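PDB 5TZB: D-aminopeptidase from Burkholderia sp. LK4, which probably cleaves N-terminal beta-amino acid residues from peptides and amides, as an Ntn-type hydrolase of peptidase family S58. Local coordinates for residues G36-I41 and A173-V178; P45-G50 and T68-R73; I190-K195 and A220-R225. One frame throughout, in Å; residues are numbered along the deposited sequence.

Interaction 1: residues G36-I41 and A173-V178; sequences GRFNAI and AQTGPV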
loop_
_atom_site.group_PDB
_atom_site.type_symbol
_atom_site.label_atom_id
_atom_site.label_comp_id
_atom_site.label_asym_id
_atom_site.label_seq_id
_atom_site.Cartn_x
_atom_site.Cartn_y
_atom_site.Cartn_z
ATOM N N GLY C 36 -21.578 -20.450 -14.342
ATOM C CA GLY C 36 -21.694 -21.751 -13.710
ATOM C C GLY C 36 -23.167 -22.097 -13.546
ATOM O O GLY C 36 -24.049 -21.323 -13.950
ATOM N N ARG C 37 -23.421 -23.250 -12.936
ATOM C CA ARG C 37 -24.759 -23.817 -12.819
ATOM C C ARG C 37 -25.792 -22.891 -12.159
ATOM O O ARG C 37 -26.908 -22.738 -12.657
ATOM C CB ARG C 37 -24.691 -25.113 -12.022
ATOM C CG ARG C 37 -26.051 -25.722 -11.738
ATOM C CD ARG C 37 -25.892 -27.090 -11.108
ATOM N NE ARG C 37 -27.127 -27.518 -10.459
ATOM C CZ ARG C 37 -27.199 -28.507 -9.573
ATOM N NH1 ARG C 37 -26.096 -29.140 -9.188
ATOM N NH2 ARG C 37 -28.372 -28.835 -9.043
ATOM N N PHE C 38 -25.431 -22.287 -11.031
ATOM C CA PHE C 38 -26.377 -21.415 -10.336
ATOM C C PHE C 38 -26.228 -19.951 -10.746
ATOM O O PHE C 38 -27.070 -19.111 -10.393
ATOM C CB PHE C 38 -26.211 -21.537 -8.814
ATOM C CG PHE C 38 -26.307 -22.944 -8.300
ATOM C CD1 PHE C 38 -27.489 -23.655 -8.418
ATOM C CD2 PHE C 38 -25.223 -23.543 -7.674
ATOM C CE1 PHE C 38 -27.583 -24.950 -7.939
ATOM C CE2 PHE C 38 -25.306 -24.838 -7.195
ATOM C CZ PHE C 38 -26.493 -25.544 -7.327
ATOM N N ASN C 39 -25.185 -19.667 -11.528
ATOM C CA ASN C 39 -24.766 -18.298 -11.802
ATOM C C ASN C 39 -24.696 -17.512 -10.498
ATOM O O ASN C 39 -25.411 -16.520 -10.315
ATOM C CB ASN C 39 -25.702 -17.610 -12.801
ATOM C CG ASN C 39 -25.108 -16.317 -13.338
ATOM O OD1 ASN C 39 -23.904 -16.078 -13.199
ATOM N ND2 ASN C 39 -25.939 -15.485 -13.954
ATOM N N ALA C 40 -23.869 -18.000 -9.573
ATOM C CA ALA C 40 -23.773 -17.428 -8.235
ATOM C C ALA C 40 -22.436 -17.799 -7.617
ATOM O O ALA C 40 -21.742 -18.680 -8.119
ATOM C CB ALA C 40 -24.937 -17.909 -7.360
ATOM N N ILE C 41 -22.075 -17.139 -6.521
ATOM C CA ILE C 41 -20.801 -17.409 -5.863
ATOM C C ILE C 41 -20.756 -18.863 -5.364
ATOM O O ILE C 41 -19.683 -19.452 -5.229
ATOM C CB ILE C 41 -20.554 -16.412 -4.692
ATOM C CG1 ILE C 41 -19.088 -16.459 -4.222
ATOM C CG2 ILE C 41 -21.529 -16.668 -3.554
ATOM C CD1 ILE C 41 -18.701 -15.325 -3.286
ATOM N N ALA C 173 -27.184 -20.575 5.886
ATOM C CA ALA C 173 -26.111 -20.595 4.893
ATOM C C ALA C 173 -26.037 -21.950 4.187
ATOM O O ALA C 173 -25.850 -22.981 4.829
ATOM C CB ALA C 173 -24.780 -20.269 5.544
ATOM N N GLN C 174 -26.155 -21.939 2.862
ATOM C CA GLN C 174 -26.186 -23.186 2.118
ATOM C C GLN C 174 -25.709 -22.977 0.682
ATOM O O GLN C 174 -25.618 -21.841 0.195
ATOM C CB GLN C 174 -27.609 -23.781 2.164
ATOM C CG GLN C 174 -28.667 -22.993 1.423
ATOM C CD GLN C 174 -30.077 -23.513 1.683
ATOM O OE1 GLN C 174 -30.290 -24.362 2.544
ATOM N NE2 GLN C 174 -31.028 -23.064 0.879
ATOM N N THR C 175 -25.393 -24.075 0.003
ATOM C CA THR C 175 -25.015 -24.007 -1.401
ATOM C C THR C 175 -26.266 -23.773 -2.251
ATOM O O THR C 175 -27.367 -23.627 -1.716
ATOM C CB THR C 175 -24.298 -25.296 -1.856
ATOM O OG1 THR C 175 -23.816 -25.131 -3.197
ATOM C CG2 THR C 175 -25.246 -26.509 -1.777
ATOM N N GLY C 176 -26.101 -23.732 -3.568
ATOM C CA GLY C 176 -27.229 -23.570 -4.475
ATOM C C GLY C 176 -27.619 -22.124 -4.741
ATOM O O GLY C 176 -26.836 -21.212 -4.476
ATOM N N PRO C 177 -28.832 -21.905 -5.279
ATOM C CA PRO C 177 -29.325 -20.565 -5.635
ATOM C C PRO C 177 -29.287 -19.588 -4.460
ATOM O O PRO C 177 -29.578 -19.970 -3.323
ATOM C CB PRO C 177 -30.771 -20.828 -6.075
ATOM C CG PRO C 177 -30.770 -22.259 -6.526
ATOM C CD PRO C 177 -29.811 -22.961 -5.609
ATOM N N VAL C 178 -28.937 -18.338 -4.746
ATOM C CA VAL C 178 -28.824 -17.304 -3.730
ATOM C C VAL C 178 -29.849 -16.198 -3.991
ATOM O O VAL C 178 -29.888 -15.646 -5.083
ATOM C CB VAL C 178 -27.409 -16.675 -3.725
ATOM C CG1 VAL C 178 -27.315 -15.590 -2.659
ATOM C CG2 VAL C 178 -26.339 -17.731 -3.525
#
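Phe-38 lays its ring on the backbone of Gly-176, and this close fit is the heart of the contact between 36-41 and 173-178. The CA of Gly-176 sits almost over the middle of the ring, 3.5 Å from the centroid and 11° off the normal, its C-H facing the ring in a CH-pi contact. Glycine suits the place: its backbone angles would jam any CB against the preceding carbonyl oxygen, and a CB would also clash with CD of Pro-177. Pro-177 continues the surface, its CD 3.7 Å from CD1 of Phe-38. CG of Phe-38 stands anti to its carbonyl carbon (chi1 -54°), which turns the ring toward the glycine. On the solvent side packing is looser. Arg-37, exposed and extended, runs past the opposite face, its CG toward the rim and its guanidinium lying against CZ of Phe-38; OG1 of Thr-175 comes no nearer than 4.3 Å to CE2 of Phe-38. Deeper in the protein, CB of Ala-40 meets CG2 of Val-178 at 4.1 Å, two small apolar groups that also rest on Thr-200 of strand 197-204. The two loops share no direct hydrogen bond; the O of Gly-176 turns to Thr-42 and the N of Phe-38 to Asp-43. The chemistry across the contact is therefore that of shape and dispersion, with a partly exposed aromatic ring held by a glycine on one face and flanked by an arginine chain on the other.

Interaction 2: residues P45-G50 and T68-R73; sequences PGVRVG and TVIEPR
Arg-48 reaches along the hairpin to hold the carbonyl oxygen of Arg-73 with two nitrogens, NE and NH2, each 2.9 Å from that O. The oxygen lies in the guanidinium plane, so one acceptor is gripped side-on by a pair of bent hydrogen bonds. A turn in the arginine chain (chi3 -75°) brings NE and NH2 round to the backbone instead of letting them run outward. CB of Glu-71 lies over one guanidinium face, 3.5 Å from Arg-48 NH2; a bend at chi2 (-79°) brings the carboxylate back alongside, its plane within 4° of the guanidinium's. OE1 of Glu-71 is 3.9 Å from Arg-48 NH2, well off the plane, so this long salt bridge is one of charge alone. Between the strands, Arg-48 with Glu-71 and Gly-50 with Val-69 form antiparallel hydrogen-bonded pairs, and Val-49 with Ile-70 the non-hydrogen-bonded pair between them. Gly-50 suits its place because a side chain there would be tight against CG2 of Val-69, already 3.5 Å from the glycine O. On the other face, Val-47 CG1 and Ile-70 CG2 lie side by side at 4.0 Å, beta-branched residues filling the buried layer. Past the strand ends a water joins the carbonyl oxygens of Pro-45 and Pro-72. Strands 48-56 and 63-71 thus form a hairpin at one side of a mixed sheet; Val-69 and Glu-71 pack against helix 163-172, while Ile-70 meets the next strand, 111-115.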
loop_
_atom_site.group_PDB
_atom_site.type_symbol
_atom_site.label_atom_id
_atom_site.label_comp_id
_atom_site.label_asym_id
_atom_site.label_seq_id
_atom_site.Cartn_x
_atom_site.Cartn_y
_atom_site.Cartn_z
ATOM N N PRO C 45 -17.346 -24.581 -5.444
ATOM C CA PRO C 45 -17.791 -25.690 -4.588
ATOM C C PRO C 45 -17.482 -25.471 -3.105
ATOM O O PRO C 45 -16.370 -25.071 -2.753
ATOM C CB PRO C 45 -17.012 -26.893 -5.140
ATOM C CG PRO C 45 -16.715 -26.530 -6.563
ATOM C CD PRO C 45 -16.447 -25.043 -6.519
ATOM N N GLY C 46 -18.468 -25.721 -2.245
ATOM C CA GLY C 46 -18.257 -25.609 -0.814
ATOM C C GLY C 46 -18.692 -24.268 -0.254
ATOM O O GLY C 46 -18.984 -24.149 0.945
ATOM N N VAL C 47 -18.717 -23.252 -1.113
ATOM C CA VAL C 47 -19.107 -21.914 -0.688
ATOM C C VAL C 47 -20.613 -21.858 -0.406
ATOM O O VAL C 47 -21.447 -22.308 -1.206
ATOM C CB VAL C 47 -18.686 -20.860 -1.749
ATOM C CG1 VAL C 47 -19.183 -19.468 -1.382
ATOM C CG2 VAL C 47 -17.175 -20.861 -1.911
ATOM N N ARG C 48 -20.960 -21.285 0.741
ATOM C CA ARG C 48 -22.340 -21.259 1.207
ATOM C C ARG C 48 -22.770 -19.818 1.521
ATOM O O ARG C 48 -21.946 -19.011 1.978
ATOM C CB ARG C 48 -22.500 -22.147 2.459
ATOM C CG ARG C 48 -22.225 -23.656 2.256
ATOM C CD ARG C 48 -22.150 -24.415 3.590
ATOM N NE ARG C 48 -20.901 -24.192 4.322
ATOM C CZ ARG C 48 -20.815 -24.092 5.646
ATOM N NH1 ARG C 48 -21.914 -24.136 6.381
ATOM N NH2 ARG C 48 -19.640 -23.904 6.235
ATOM N N VAL C 49 -24.040 -19.498 1.282
ATOM C CA VAL C 49 -24.556 -18.153 1.549
ATOM C C VAL C 49 -25.864 -18.203 2.326
ATOM O O VAL C 49 -26.743 -19.020 2.025
ATOM C CB VAL C 49 -24.787 -17.347 0.237
ATOM C CG1 VAL C 49 -25.327 -15.945 0.547
ATOM C CG2 VAL C 49 -23.522 -17.220 -0.548
ATOM N N GLY C 50 -26.002 -17.334 3.328
ATOM C CA GLY C 50 -27.244 -17.245 4.088
ATOM C C GLY C 50 -27.644 -15.802 4.358
ATOM O O GLY C 50 -26.792 -14.955 4.581
ATOM N N THR C 68 -25.957 -10.666 5.744
ATOM C CA THR C 68 -25.661 -11.765 4.830
ATOM C C THR C 68 -24.352 -12.420 5.227
ATOM O O THR C 68 -23.392 -11.724 5.566
ATOM C CB THR C 68 -25.555 -11.280 3.380
ATOM O OG1 THR C 68 -26.827 -10.782 2.958
ATOM C CG2 THR C 68 -25.134 -12.419 2.456
ATOM N N VAL C 69 -24.304 -13.752 5.208
ATOM C CA VAL C 69 -23.062 -14.447 5.523
ATOM C C VAL C 69 -22.599 -15.292 4.352
ATOM O O VAL C 69 -23.406 -15.834 3.584
ATOM C CB VAL C 69 -23.180 -15.350 6.775
ATOM C CG1 VAL C 69 -23.406 -14.520 8.022
ATOM C CG2 VAL C 69 -24.279 -16.353 6.603
ATOM N N ILE C 70 -21.282 -15.340 4.196
ATOM C CA ILE C 70 -20.641 -16.209 3.233
ATOM C C ILE C 70 -19.754 -17.153 4.004
ATOM O O ILE C 70 -18.862 -16.699 4.744
ATOM C CB ILE C 70 -19.775 -15.441 2.218
ATOM C CG1 ILE C 70 -20.547 -14.293 1.569
ATOM C CG2 ILE C 70 -19.210 -16.387 1.161
ATOM C CD1 ILE C 70 -19.639 -13.352 0.792
ATOM N N GLU C 71 -19.986 -18.453 3.843
ATOM C CA GLU C 71 -19.057 -19.454 4.367
ATOM C C GLU C 71 -18.106 -19.818 3.235
ATOM O O GLU C 71 -18.564 -20.219 2.163
ATOM C CB GLU C 71 -19.784 -20.701 4.879
ATOM C CG GLU C 71 -20.710 -20.462 6.062
ATOM C CD GLU C 71 -19.977 -20.364 7.399
ATOM O OE1 GLU C 71 -18.724 -20.285 7.420
ATOM O OE2 GLU C 71 -20.666 -20.400 8.443
ATOM N N PRO C 72 -16.789 -19.628 3.441
ATOM C CA PRO C 72 -15.843 -19.930 2.368
ATOM C C PRO C 72 -15.638 -21.433 2.124
ATOM O O PRO C 72 -15.121 -21.784 1.066
ATOM C CB PRO C 72 -14.542 -19.289 2.864
ATOM C CG PRO C 72 -14.670 -19.314 4.351
ATOM C CD PRO C 72 -16.110 -19.054 4.622
ATOM N N ARG C 73 -16.002 -22.281 3.085
ATOM C CA ARG C 73 -15.782 -23.731 2.994
ATOM C C ARG C 73 -17.056 -24.525 3.264
ATOM O O ARG C 73 -18.052 -23.980 3.755
ATOM C CB ARG C 73 -14.701 -24.188 3.984
ATOM C CG ARG C 73 -13.313 -23.596 3.769
ATOM C CD ARG C 73 -12.608 -24.221 2.570
ATOM N NE ARG C 73 -11.186 -23.900 2.554
ATOM C CZ ARG C 73 -10.354 -24.231 1.568
ATOM N NH1 ARG C 73 -10.806 -24.883 0.507
ATOM N NH2 ARG C 73 -9.073 -23.894 1.634
HETATM O O HOH W 1 -14.932 -24.056 -0.541
#

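Interaction 3: residues I190-K195 and A220-R225; sequences ICHEFK and ANYGVR
His-192 and Arg-225 supply most of the side-chain hydrogen bonds between the tight turn of 190-195 and the loop 220-225. Among these bonds, ND1 of His-192 donates to the O of Val-224 at 2.8 Å; the oxygen is in the ring plane, although the nitrogen stands above the carbonyl plane. NE2 gives a weak bond to OH of Tyr-222. Arg-225 points NE at the O of His-192 and NH2 at the O of Glu-193 (2.7 Å), both oxygens at the edge of its guanidinium; bends at chi2 and chi3 (69° and 61°) curl the chain back over the turn. In return OE1 of Glu-193 accepts from the N of Arg-225 at 2.7 Å, while its OE2 is held by Ser-244. OD1 of Asn-221 takes the N-H of Ile-190 almost straight at 2.7 Å, much as a neighbouring strand's carbonyl might, and the N of His-192 bonds to the O of Tyr-222. Water links the N of Glu-193 to the O of Gly-223.

Of the aromatic contacts, the guanidinium of Arg-225 lies flat on Phe-194, planes 17° apart and centres 4.1 Å apart, a cation-pi stack. SG of Cys-191 lies obliquely beside the Tyr-222 ring, 3.6 Å from CE2. Gly-223 passes its CA over one face of His-192, where a CB would clash.

The type I' turn uses the O of Cys-191 for its own bond to the N of Phe-194; the carbonyls of His-192 and Glu-193 both go to one arginine. With Leu-239, Val-242 and Pro-243 also accepting from it through their carbonyl oxygens, its buried charge is probably stabilised by backbone dipoles and the Phe-194 face, the nearby Glu-193 carboxylate probably helping at longer range.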
loop_
_atom_site.group_PDB
_atom_site.type_symbol
_atom_site.label_atom_id
_atom_site.label_comp_id
_atom_site.label_asym_id
_atom_site.label_seq_id
_atom_site.Cartn_x
_atom_site.Cartn_y
_atom_site.Cartn_z
ATOM N N ILE C 190 -29.828 0.982 -1.841
ATOM C CA ILE C 190 -30.246 1.751 -3.004
ATOM C C ILE C 190 -29.083 1.853 -3.986
ATOM O O ILE C 190 -27.972 2.209 -3.598
ATOM C CB ILE C 190 -30.711 3.153 -2.578
ATOM C CG1 ILE C 190 -31.954 3.045 -1.687
ATOM C CG2 ILE C 190 -30.949 4.042 -3.786
ATOM C CD1 ILE C 190 -32.384 4.366 -1.048
ATOM N N CYS C 191 -29.329 1.523 -5.248
ATOM C CA CYS C 191 -28.270 1.500 -6.256
ATOM C C CYS C 191 -28.703 2.238 -7.522
ATOM O O CYS C 191 -29.784 1.995 -8.061
ATOM C CB CYS C 191 -27.871 0.060 -6.576
ATOM S SG CYS C 191 -26.536 -0.108 -7.787
ATOM N N HIS C 192 -27.863 3.162 -7.975
ATOM C CA HIS C 192 -28.197 4.029 -9.102
ATOM C C HIS C 192 -29.589 4.657 -8.958
ATOM O O HIS C 192 -30.335 4.804 -9.931
ATOM C CB HIS C 192 -28.065 3.262 -10.423
ATOM C CG HIS C 192 -26.638 3.029 -10.824
ATOM N ND1 HIS C 192 -25.830 4.041 -11.301
ATOM C CD2 HIS C 192 -25.874 1.909 -10.818
ATOM C CE1 HIS C 192 -24.631 3.552 -11.575
ATOM N NE2 HIS C 192 -24.634 2.260 -11.297
ATOM N N GLU C 193 -29.924 5.002 -7.713
ATOM C CA GLU C 193 -31.181 5.655 -7.372
ATOM C C GLU C 193 -32.384 4.785 -7.748
ATOM O O GLU C 193 -33.486 5.290 -7.967
ATOM C CB GLU C 193 -31.250 7.034 -8.032
ATOM C CG GLU C 193 -30.046 7.885 -7.667
ATOM C CD GLU C 193 -30.072 9.268 -8.286
ATOM O OE1 GLU C 193 -29.095 9.635 -8.987
ATOM O OE2 GLU C 193 -31.049 9.994 -8.043
ATOM N N PHE C 194 -32.136 3.483 -7.858
ATOM C CA PHE C 194 -33.177 2.462 -7.859
ATOM C C PHE C 194 -32.965 1.579 -6.641
ATOM O O PHE C 194 -31.975 1.747 -5.925
ATOM C CB PHE C 194 -33.123 1.595 -9.109
ATOM C CG PHE C 194 -33.489 2.305 -10.365
ATOM C CD1 PHE C 194 -34.804 2.683 -10.611
ATOM C CD2 PHE C 194 -32.523 2.560 -11.331
ATOM C CE1 PHE C 194 -35.150 3.334 -11.793
ATOM C CE2 PHE C 194 -32.859 3.203 -12.517
ATOM C CZ PHE C 194 -34.176 3.593 -12.749
ATOM N N LYS C 195 -33.832 0.590 -6.440
ATOM C CA LYS C 195 -33.621 -0.365 -5.346
ATOM C C LYS C 195 -32.356 -1.178 -5.562
ATOM O O LYS C 195 -32.130 -1.727 -6.645
ATOM C CB LYS C 195 -34.816 -1.314 -5.203
ATOM C CG LYS C 195 -34.686 -2.280 -4.021
ATOM C CD LYS C 195 -34.728 -1.536 -2.690
ATOM C CE LYS C 195 -34.476 -2.467 -1.499
ATOM N NZ LYS C 195 -33.042 -2.856 -1.366
ATOM N N ALA C 220 -24.749 -3.964 -3.318
ATOM C CA ALA C 220 -24.647 -2.761 -4.138
ATOM C C ALA C 220 -25.518 -1.640 -3.585
ATOM O O ALA C 220 -26.741 -1.791 -3.464
ATOM C CB ALA C 220 -25.034 -3.068 -5.592
ATOM N N ASN C 221 -24.867 -0.523 -3.266
ATOM C CA ASN C 221 -25.508 0.623 -2.636
ATOM C C ASN C 221 -24.892 1.935 -3.114
ATOM O O ASN C 221 -24.741 2.868 -2.338
ATOM C CB ASN C 221 -25.374 0.507 -1.114
ATOM C CG ASN C 221 -26.257 1.485 -0.361
ATOM O OD1 ASN C 221 -27.458 1.565 -0.597
ATOM N ND2 ASN C 221 -25.651 2.245 0.557
ATOM N N TYR C 222 -24.522 1.998 -4.391
ATOM C CA TYR C 222 -23.745 3.125 -4.907
ATOM C C TYR C 222 -24.433 3.747 -6.129
ATOM O O TYR C 222 -25.327 3.148 -6.717
ATOM C CB TYR C 222 -22.333 2.662 -5.314
ATOM C CG TYR C 222 -22.408 1.982 -6.660
ATOM C CD1 TYR C 222 -22.148 2.685 -7.832
ATOM C CD2 TYR C 222 -22.811 0.657 -6.763
ATOM C CE1 TYR C 222 -22.296 2.087 -9.075
ATOM C CE2 TYR C 222 -22.957 0.041 -8.006
ATOM C CZ TYR C 222 -22.691 0.768 -9.159
ATOM O OH TYR C 222 -22.825 0.184 -10.405
ATOM N N GLY C 223 -23.971 4.929 -6.531
ATOM C CA GLY C 223 -24.176 5.387 -7.890
ATOM C C GLY C 223 -25.289 6.360 -8.167
ATOM O O GLY C 223 -26.353 6.344 -7.538
ATOM N N VAL C 224 -25.038 7.223 -9.138
ATOM C CA VAL C 224 -26.066 8.153 -9.553
ATOM C C VAL C 224 -26.788 7.598 -10.778
ATOM O O VAL C 224 -26.233 6.826 -11.573
ATOM C CB VAL C 224 -25.491 9.549 -9.856
ATOM C CG1 VAL C 224 -24.597 10.003 -8.700
ATOM C CG2 VAL C 224 -24.678 9.519 -11.104
ATOM N N ARG C 225 -28.043 7.992 -10.895
ATOM C CA ARG C 225 -28.939 7.504 -11.936
ATOM C C ARG C 225 -28.358 7.528 -13.365
ATOM O O ARG C 225 -28.255 6.476 -14.016
ATOM C CB ARG C 225 -30.226 8.333 -11.898
ATOM C CG ARG C 225 -31.251 7.932 -12.936
ATOM C CD ARG C 225 -31.860 6.555 -12.664
ATOM N NE ARG C 225 -32.579 6.469 -11.392
ATOM C CZ ARG C 225 -33.765 7.038 -11.160
ATOM N NH1 ARG C 225 -34.358 7.766 -12.108
ATOM N NH2 ARG C 225 -34.363 6.894 -9.979
HETATM O O HOH W 2 -28.012 5.416 -5.638
#

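Interactions 1 and 2 adjoin, their centres 9 Å apart, and interaction 2 is nested in the chain loop that interaction 1 closes. Both involve strand 48-56: interaction 2 contains its start, and the loops of interaction 1 lie against it, the O of Gln-174 probably bonding to the N of Val-49 while Ile-41 and Val-178 pack on the same valine. Interaction 3 lies about 25 Å from interaction 2, centre to centre, on the opposite side of the chain's centre, and touches neither. Interaction 1 is partly buried, purely a packing contact; interaction 2 is buried, mainly regular sheet bonding, with one arginine gripping a carbonyl past the strand end; interaction 3, also buried, relies largely on side chains.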